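Local coordinates for protein UDP-galactopyranose mutase (Deinococcus radiodurans, PDB 3HDQ) that probably interconverts UDP-galactopyranose and UDP-galactofuranose, with a bound FAD as cofactor, at residues A[61-69]-A[79-87]. Numbering follows the deposited sequence.
Sequences RPHIGGNAY and IHPYGPHIF. With FAD (flavin-adenine dinucleotide), chain L.
One water ties the two loops together: it donates to N67 O, 2.6 Å away, and to Y69 O, and accepts from Y82 N, bridging backbone to backbone. Both loops belong to the Rossmann-like FAD-binding domain, 61-69 in the loop after strand 55-58, and between them they line much of the cofactor's length. With CG anti to its carbonyl carbon (chi1 -50°), Y82 sends its phenol across to H63. Its OH makes a nearly straight 2.7 Å hydrogen bond (171°) with NE2 of H63, in the plane of both rings, while ND1 on the far side of that imidazole donates to I64 O. The extended R61 chain runs antiparallel to Y82 and lays its guanidinium over the phenol, planes 26° apart, an off-centre cation-pi contact with CZ 4.5 Å from the ring centroid. Beyond it, R61 NH1 gives FAD O3B a weak bond, and N67 N donates to the phosphate oxygen O1A at 2.9 Å. H85 is sandwiched: A68 CA makes a CH-pi contact on one face, and the flavin's C5X sits 3.7 Å above the centre of the other. H85 NE2 and the ribityl O2' of FAD share a 3.1 Å hydrogen bond. With alanine in place of this histidine, the flavin is likely to lose the ring between it and A68, and O2' this partner. The ring's other nitrogen, ND1, donates in plane to G83 O, 2.7 Å away, so bonds at both nitrogens hold its rotation.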
# COMPACT_ATOMS: atom_id res chain seq x y z
N ARG A 61 -4.11 9.15 9.21
CA ARG A 61 -4.61 8.02 8.43
C ARG A 61 -3.55 6.93 8.35
O ARG A 61 -2.38 7.20 8.63
CB ARG A 61 -5.06 8.48 7.04
CG ARG A 61 -6.38 9.23 7.07
CD ARG A 61 -6.62 9.99 5.79
NE ARG A 61 -7.98 10.51 5.75
CZ ARG A 61 -8.39 11.47 4.93
NH1 ARG A 61 -7.54 12.01 4.07
NH2 ARG A 61 -9.65 11.89 4.97
N PRO A 62 -3.94 5.70 8.00
CA PRO A 62 -2.95 4.61 7.98
C PRO A 62 -2.26 4.51 6.63
O PRO A 62 -1.59 3.51 6.39
CB PRO A 62 -3.79 3.35 8.20
CG PRO A 62 -5.26 3.78 8.04
CD PRO A 62 -5.29 5.22 7.64
N HIS A 63 -2.41 5.51 5.78
CA HIS A 63 -1.81 5.47 4.44
C HIS A 63 -1.38 6.87 4.04
O HIS A 63 -1.82 7.84 4.64
CB HIS A 63 -2.84 4.95 3.44
CG HIS A 63 -4.04 5.82 3.32
ND1 HIS A 63 -4.00 7.07 2.75
CD2 HIS A 63 -5.32 5.64 3.73
CE1 HIS A 63 -5.20 7.63 2.80
NE2 HIS A 63 -6.02 6.78 3.39
N ILE A 64 -0.53 6.97 3.02
CA ILE A 64 -0.10 8.26 2.49
C ILE A 64 -1.09 8.76 1.42
O ILE A 64 -2.08 8.09 1.10
CB ILE A 64 1.32 8.18 1.88
CG1 ILE A 64 1.35 7.19 0.71
CG2 ILE A 64 2.33 7.77 2.95
CD1 ILE A 64 2.69 7.04 0.02
N GLY A 65 -0.83 9.95 0.87
CA GLY A 65 -1.61 10.43 -0.26
C GLY A 65 -2.83 11.29 0.03
O GLY A 65 -3.46 11.79 -0.91
N GLY A 66 -3.16 11.50 1.29
CA GLY A 66 -4.34 12.29 1.62
C GLY A 66 -5.60 11.79 0.91
O GLY A 66 -5.84 10.58 0.85
N ASN A 67 -6.39 12.72 0.38
CA ASN A 67 -7.64 12.41 -0.34
C ASN A 67 -7.40 11.65 -1.63
O ASN A 67 -8.32 11.01 -2.15
CB ASN A 67 -8.40 13.70 -0.72
CG ASN A 67 -9.21 14.25 0.42
OD1 ASN A 67 -9.43 13.56 1.41
ND2 ASN A 67 -9.65 15.50 0.29
N ALA A 68 -6.19 11.78 -2.17
CA ALA A 68 -5.90 11.29 -3.50
C ALA A 68 -5.36 9.87 -3.47
O ALA A 68 -5.01 9.30 -4.50
CB ALA A 68 -4.91 12.21 -4.19
N TYR A 69 -5.30 9.30 -2.27
CA TYR A 69 -4.85 7.93 -2.12
C TYR A 69 -5.68 7.00 -2.99
O TYR A 69 -6.90 7.16 -3.08
CB TYR A 69 -5.00 7.53 -0.65
CG TYR A 69 -4.74 6.07 -0.35
CD1 TYR A 69 -3.45 5.56 -0.36
CD2 TYR A 69 -5.78 5.21 -0.03
CE1 TYR A 69 -3.20 4.23 -0.06
CE2 TYR A 69 -5.54 3.89 0.27
CZ TYR A 69 -4.25 3.40 0.25
OH TYR A 69 -4.01 2.09 0.54
N ILE A 79 -9.16 1.56 -7.28
CA ILE A 79 -10.19 2.56 -6.94
C ILE A 79 -9.64 3.75 -6.16
O ILE A 79 -8.49 3.73 -5.70
CB ILE A 79 -11.27 1.96 -6.03
CG1 ILE A 79 -10.64 1.59 -4.68
CG2 ILE A 79 -11.94 0.78 -6.71
CD1 ILE A 79 -11.60 1.24 -3.60
N HIS A 80 -10.47 4.77 -6.02
CA HIS A 80 -10.15 5.90 -5.14
C HIS A 80 -11.10 5.89 -3.95
O HIS A 80 -12.28 6.23 -4.08
CB HIS A 80 -10.28 7.23 -5.89
CG HIS A 80 -9.55 7.28 -7.19
ND1 HIS A 80 -9.64 8.34 -8.07
CD2 HIS A 80 -8.72 6.38 -7.78
CE1 HIS A 80 -8.90 8.10 -9.13
NE2 HIS A 80 -8.33 6.92 -8.98
N PRO A 81 -10.60 5.48 -2.78
CA PRO A 81 -11.49 5.38 -1.62
C PRO A 81 -12.24 6.68 -1.29
O PRO A 81 -13.33 6.59 -0.75
CB PRO A 81 -10.54 5.01 -0.47
CG PRO A 81 -9.35 4.36 -1.16
CD PRO A 81 -9.22 5.08 -2.48
N TYR A 82 -11.68 7.84 -1.63
CA TYR A 82 -12.31 9.12 -1.26
C TYR A 82 -12.93 9.88 -2.43
O TYR A 82 -12.93 11.12 -2.45
CB TYR A 82 -11.33 10.04 -0.53
CG TYR A 82 -10.61 9.36 0.60
CD1 TYR A 82 -9.32 8.85 0.42
CD2 TYR A 82 -11.20 9.22 1.85
CE1 TYR A 82 -8.65 8.21 1.45
CE2 TYR A 82 -10.53 8.58 2.90
CZ TYR A 82 -9.26 8.07 2.68
OH TYR A 82 -8.59 7.43 3.71
N GLY A 83 -13.46 9.14 -3.40
CA GLY A 83 -14.11 9.76 -4.54
C GLY A 83 -13.16 9.93 -5.72
O GLY A 83 -11.95 9.91 -5.55
N PRO A 84 -13.72 10.11 -6.91
CA PRO A 84 -12.93 10.15 -8.14
C PRO A 84 -11.95 11.33 -8.13
O PRO A 84 -12.36 12.46 -7.89
CB PRO A 84 -13.98 10.38 -9.22
CG PRO A 84 -15.09 11.11 -8.52
CD PRO A 84 -15.11 10.56 -7.12
N HIS A 85 -10.67 11.05 -8.36
CA HIS A 85 -9.68 12.11 -8.54
C HIS A 85 -9.09 12.13 -9.96
O HIS A 85 -8.33 11.24 -10.33
CB HIS A 85 -8.58 11.99 -7.49
CG HIS A 85 -9.02 12.41 -6.12
ND1 HIS A 85 -10.09 11.82 -5.48
CD2 HIS A 85 -8.56 13.37 -5.30
CE1 HIS A 85 -10.27 12.40 -4.31
NE2 HIS A 85 -9.35 13.35 -4.17
N ILE A 86 -9.47 13.13 -10.74
CA ILE A 86 -9.01 13.25 -12.11
C ILE A 86 -7.95 14.37 -12.20
O ILE A 86 -8.25 15.53 -11.92
CB ILE A 86 -10.18 13.53 -13.11
CG1 ILE A 86 -11.19 12.37 -13.14
CG2 ILE A 86 -9.65 13.73 -14.52
CD1 ILE A 86 -12.14 12.33 -11.97
N PHE A 87 -6.73 14.03 -12.58
CA PHE A 87 -5.69 15.05 -12.62
C PHE A 87 -5.77 15.92 -13.87
O PHE A 87 -5.90 15.42 -14.99
CB PHE A 87 -4.27 14.48 -12.49
CG PHE A 87 -3.22 15.56 -12.45
CD1 PHE A 87 -2.96 16.24 -11.26
CD2 PHE A 87 -2.55 15.95 -13.60
CE1 PHE A 87 -2.01 17.26 -11.23
CE2 PHE A 87 -1.61 16.96 -13.57
CZ PHE A 87 -1.34 17.62 -12.38
PA FAD L . -5.48 16.41 1.94
O1A FAD L . -5.53 15.41 0.94
O2A FAD L . -6.74 16.53 2.54
O5B FAD L . -4.42 15.96 2.97
C5B FAD L . -4.24 16.52 4.21
C4B FAD L . -3.83 15.41 5.13
O4B FAD L . -3.62 15.91 6.40
C3B FAD L . -4.96 14.42 5.26
O3B FAD L . -4.63 13.17 4.77
C2B FAD L . -5.23 14.35 6.72
O2B FAD L . -5.41 13.04 7.10
C1B FAD L . -4.00 14.96 7.33
N9A FAD L . -4.26 15.50 8.66
C8A FAD L . -5.18 16.39 9.04
N7A FAD L . -5.10 16.60 10.33
C5A FAD L . -4.12 15.84 10.81
C6A FAD L . -3.60 15.65 12.06
N6A FAD L . -3.96 16.40 13.05
N1A FAD L . -2.58 14.79 12.25
C2A FAD L . -2.07 14.10 11.21
N3A FAD L . -2.59 14.29 9.98
C4A FAD L . -3.60 15.13 9.77
N1 FAD L . -8.87 17.49 -7.41
C2 FAD L . -8.59 17.46 -8.71
O2 FAD L . -7.68 18.10 -9.17
N3 FAD L . -9.34 16.70 -9.51
C4 FAD L . -10.36 15.97 -9.00
O4 FAD L . -11.04 15.28 -9.69
C4X FAD L . -10.64 16.03 -7.68
N5 FAD L . -11.67 15.31 -7.19
C5X FAD L . -11.94 15.36 -5.87
C6 FAD L . -12.98 14.62 -5.38
C7 FAD L . -13.27 14.66 -4.04
C7M FAD L . -14.39 13.87 -3.50
C8 FAD L . -12.52 15.43 -3.20
C8M FAD L . -12.88 15.45 -1.76
C9 FAD L . -11.46 16.17 -3.70
C9A FAD L . -11.17 16.15 -5.04
N10 FAD L . -10.13 16.87 -5.55
C10 FAD L . -9.88 16.80 -6.88
C1' FAD L . -9.35 17.81 -4.72
C2' FAD L . -8.15 17.18 -4.04
O2' FAD L . -8.66 16.21 -3.20
C3' FAD L . -7.34 18.16 -3.21
O3' FAD L . -6.75 19.16 -3.91
C4' FAD L . -6.12 17.51 -2.68
O4' FAD L . -6.45 16.17 -2.56
C5' FAD L . -5.76 18.17 -1.38
O5' FAD L . -4.45 18.01 -0.98
P FAD L . -4.06 18.43 0.47
O1P FAD L . -2.77 17.96 0.75
O2P FAD L . -4.07 19.84 0.50
O3P FAD L . -5.14 17.86 1.44
O HOH W 1 -9.18 8.68 -3.01